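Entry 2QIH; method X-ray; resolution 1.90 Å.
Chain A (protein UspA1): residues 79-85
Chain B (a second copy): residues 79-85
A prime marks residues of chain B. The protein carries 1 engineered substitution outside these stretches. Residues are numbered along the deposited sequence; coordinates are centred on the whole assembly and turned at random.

Chain A (79-85) NNTQGVA
Chain B 79-85: NNTQGVA

The most unusual feature of this contact is an asparagine carrying the largest buried area: Asn80′ has 80 Å² covered by the chain A stretch, more than any other residue, yet no clear direct hydrogen bond crosses between the stretches. A polar link runs through water 1, which accepts from Thr81 OG1 at 3.0 Å and donates to Asn80′ OD1 at 2.9 Å. Thr81 OG1 also lies 3.1 Å from Asn80′ ND2, a distance that alone does not establish a bond.

Both stretches are helical throughout, with phi from -57° to -70° and psi from -41° to -50°. Backbone bonds from Gly83 N to Asn79 O (2.9 Å), Val84 N to Asn80 O (2.8 Å) and Ala85 N to Thr81 O (3.1 Å) recur at the same lengths in the second copy. The N-to-C directions differ by 31° and the axes approach to 9.6 Å. The register is staggered by one residue: Thr81 CA is 6.0 Å from Asn80′ CA, and Val84 CA is 6.1 Å from Gly83′ CA.

Asn80′ points toward chain A with chi1 m (-75°) and chi2 -9°, bringing its ND2 to 3.5 Å from Asn80 CB. Thr81 (chi1 m, -58°) has its CA-to-CB bond sideways to the chain B stretch, and its hydroxyl donates to the water that donates in turn to Asn80′ OD1.

One turn on, Val84 (chi1 t, 167°) points toward chain B and buries 70 Å². Its CG1 packs 3.9 Å from Gly83′ CA. Glycine suits this place because an ideal CB there would lie 2.6 Å from Val84 CG1, a clash. Val84 CG2 meets Val84′ CG2 at 3.9 Å, an apolar contact between branched side chains sharing the t rotamer. In all, 230 Å² is buried, while Asn79, Gln82 and Ala85 make no contact in either copy.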

ATOM      1  N   ASN A  79      -3.735   5.435  -9.139  1.00 22.92           N
ATOM      2  CA  ASN A  79      -2.494   4.680  -9.117  1.00 22.88           C
ATOM      3  C   ASN A  79      -2.289   4.055  -7.726  1.00 22.53           C
ATOM      4  O   ASN A  79      -1.857   2.892  -7.598  1.00 21.11           O
ATOM      5  CB  ASN A  79      -1.348   5.600  -9.410  1.00 23.62           C
ATOM      6  CG  ASN A  79      -1.194   5.919 -10.886  1.00 27.97           C
ATOM      7  OD1 ASN A  79      -1.799   5.274 -11.757  1.00 31.51           O
ATOM      8  ND2 ASN A  79      -0.357   6.934 -11.176  1.00 25.25           N
ATOM      9  N   ASN A  80      -2.604   4.831  -6.686  1.00 20.95           N
ATOM     10  CA  ASN A  80      -2.496   4.337  -5.328  1.00 21.66           C
ATOM     11  C   ASN A  80      -3.488   3.196  -5.062  1.00 20.75           C
ATOM     12  O   ASN A  80      -3.145   2.203  -4.419  1.00 19.65           O
ATOM     13  CB  ASN A  80      -2.698   5.454  -4.314  1.00 20.96           C
ATOM     14  CG  ASN A  80      -1.509   6.367  -4.208  1.00 21.69           C
ATOM     15  OD1 ASN A  80      -0.444   6.097  -4.759  1.00 23.51           O
ATOM     16  ND2 ASN A  80      -1.679   7.458  -3.474  1.00 17.19           N
ATOM     17  N   THR A  81      -4.714   3.333  -5.529  1.00 20.54           N
ATOM     18  CA  THR A  81      -5.689   2.259  -5.300  1.00 20.83           C
ATOM     19  C   THR A  81      -5.177   0.943  -5.909  1.00 21.24           C
ATOM     20  O   THR A  81      -5.237  -0.122  -5.267  1.00 22.53           O
ATOM     21  CB  THR A  81      -7.078   2.610  -5.884  1.00 20.70           C
ATOM     22  OG1 THR A  81      -7.536   3.832  -5.302  1.00 19.35           O
ATOM     23  CG2 THR A  81      -8.080   1.508  -5.551  1.00 21.69           C
ATOM     24  N   GLN A  82      -4.685   1.022  -7.142  1.00 22.00           N
ATOM     25  CA  GLN A  82      -4.036  -0.107  -7.814  1.00 22.49           C
ATOM     26  C   GLN A  82      -2.847  -0.663  -7.018  1.00 22.58           C
ATOM     27  O   GLN A  82      -2.657  -1.885  -6.960  1.00 22.85           O
ATOM     28  CB  GLN A  82      -3.514   0.324  -9.174  1.00 22.49           C
ATOM     29  CG  GLN A  82      -4.604   0.631 -10.192  1.00 24.43           C
ATOM     30  CD  GLN A  82      -4.064   1.141 -11.524  0.10 22.65           C
ATOM     31  OE1 GLN A  82      -4.695   1.971 -12.178  0.10 21.70           O
ATOM     32  NE2 GLN A  82      -2.897   0.647 -11.929  0.10 22.31           N
ATOM     33  N   GLY A  83      -2.039   0.234  -6.451  1.00 21.93           N
ATOM     34  CA  GLY A  83      -0.807  -0.149  -5.758  1.00 21.70           C
ATOM     35  C   GLY A  83      -1.143  -0.857  -4.460  1.00 20.76           C
ATOM     36  O   GLY A  83      -0.512  -1.831  -4.104  1.00 21.18           O
ATOM     37  N   VAL A  84      -2.150  -0.354  -3.761  1.00 20.51           N
ATOM     38  CA  VAL A  84      -2.643  -1.001  -2.555  1.00 18.77           C
ATOM     39  C   VAL A  84      -3.084  -2.442  -2.870  1.00 19.76           C
ATOM     40  O   VAL A  84      -2.649  -3.366  -2.192  1.00 18.41           O
ATOM     41  CB  VAL A  84      -3.740  -0.192  -1.847  1.00 18.42           C
ATOM     42  CG1 VAL A  84      -4.476  -1.056  -0.760  1.00 16.56           C
ATOM     43  CG2 VAL A  84      -3.149   1.098  -1.220  1.00 19.07           C
ATOM     44  N   ALA A  85      -3.908  -2.620  -3.911  1.00 20.40           N
ATOM     45  CA  ALA A  85      -4.475  -3.931  -4.249  1.00 21.05           C
ATOM     46  C   ALA A  85      -3.369  -4.906  -4.649  1.00 21.40           C
ATOM     47  O   ALA A  85      -3.355  -6.066  -4.215  1.00 21.97           O
ATOM     48  CB  ALA A  85      -5.531  -3.794  -5.385  1.00 21.10           C
TER
ATOM     49  N   ASN B  79      -9.919   4.976   1.970  1.00 22.92           N
ATOM     50  CA  ASN B  79      -9.769   3.539   1.815  1.00 22.88           C
ATOM     51  C   ASN B  79      -8.289   3.193   1.571  1.00 22.53           C
ATOM     52  O   ASN B  79      -7.761   2.203   2.114  1.00 21.11           O
ATOM     53  CB  ASN B  79     -10.575   3.080   0.637  1.00 23.62           C
ATOM     54  CG  ASN B  79     -12.057   2.951   0.936  1.00 27.97           C
ATOM     55  OD1 ASN B  79     -12.491   2.976   2.099  1.00 31.51           O
ATOM     56  ND2 ASN B  79     -12.856   2.799  -0.138  1.00 25.25           N
ATOM     57  N   ASN B  80      -7.624   4.015   0.755  1.00 20.95           N
ATOM     58  CA  ASN B  80      -6.215   3.817   0.484  1.00 21.66           C
ATOM     59  C   ASN B  80      -5.365   4.022   1.747  1.00 20.75           C
ATOM     60  O   ASN B  80      -4.428   3.264   2.003  1.00 19.65           O
ATOM     61  CB  ASN B  80      -5.730   4.734  -0.630  1.00 20.96           C
ATOM     62  CG  ASN B  80      -6.181   4.286  -1.990  1.00 21.69           C
ATOM     63  OD1 ASN B  80      -6.720   3.194  -2.159  1.00 23.51           O
ATOM     64  ND2 ASN B  80      -5.942   5.127  -2.987  1.00 17.19           N
ATOM     65  N   THR B  81      -5.664   5.045   2.523  1.00 20.54           N
ATOM     66  CA  THR B  81      -4.877   5.268   3.743  1.00 20.83           C
ATOM     67  C   THR B  81      -4.961   4.036   4.659  1.00 21.24           C
ATOM     68  O   THR B  81      -3.938   3.568   5.192  1.00 22.53           O
ATOM     69  CB  THR B  81      -5.347   6.531   4.506  1.00 20.70           C
ATOM     70  OG1 THR B  81      -5.256   7.662   3.638  1.00 19.35           O
ATOM     71  CG2 THR B  81      -4.451   6.774   5.717  1.00 21.69           C
ATOM     72  N   GLN B  82      -6.175   3.525   4.842  1.00 22.00           N
ATOM     73  CA  GLN B  82      -6.411   2.278   5.574  1.00 22.49           C
ATOM     74  C   GLN B  82      -5.639   1.091   4.982  1.00 22.58           C
ATOM     75  O   GLN B  82      -5.114   0.257   5.730  1.00 22.85           O
ATOM     76  CB  GLN B  82      -7.889   1.924   5.539  1.00 22.49           C
ATOM     77  CG  GLN B  82      -8.773   2.863   6.348  1.00 24.43           C
ATOM     78  CD  GLN B  82     -10.260   2.542   6.235  0.10 22.65           C
ATOM     79  OE1 GLN B  82     -11.099   3.443   6.261  0.10 21.70           O
ATOM     80  NE2 GLN B  82     -10.592   1.259   6.112  0.10 22.31           N
ATOM     81  N   GLY B  83      -5.612   1.003   3.651  1.00 21.93           N
ATOM     82  CA  GLY B  83      -5.009  -0.134   2.952  1.00 21.70           C
ATOM     83  C   GLY B  83      -3.501  -0.097   3.109  1.00 20.76           C
ATOM     84  O   GLY B  83      -2.873  -1.115   3.311  1.00 21.18           O
ATOM     85  N   VAL B  84      -2.932   1.096   3.015  1.00 20.51           N
ATOM     86  CA  VAL B  84      -1.510   1.286   3.253  1.00 18.77           C
ATOM     87  C   VAL B  84      -1.140   0.800   4.666  1.00 19.76           C
ATOM     88  O   VAL B  84      -0.213   0.010   4.807  1.00 18.41           O
ATOM     89  CB  VAL B  84      -1.045   2.726   2.986  1.00 18.42           C
ATOM     90  CG1 VAL B  84       0.395   2.979   3.564  1.00 16.56           C
ATOM     91  CG2 VAL B  84      -1.093   3.042   1.468  1.00 19.07           C
ATOM     92  N   ALA B  85      -1.886   1.246   5.685  1.00 20.40           N
ATOM     93  CA  ALA B  85      -1.571   0.933   7.085  1.00 21.05           C
ATOM     94  C   ALA B  85      -1.691  -0.568   7.338  1.00 21.40           C
ATOM     95  O   ALA B  85      -0.828  -1.176   7.984  1.00 21.97           O
ATOM     96  CB  ALA B  85      -2.497   1.735   8.046  1.00 21.10           C
TER
HETATM   97  O   HOH W   1      -9.432   3.769  -3.037  1.00 29.08           O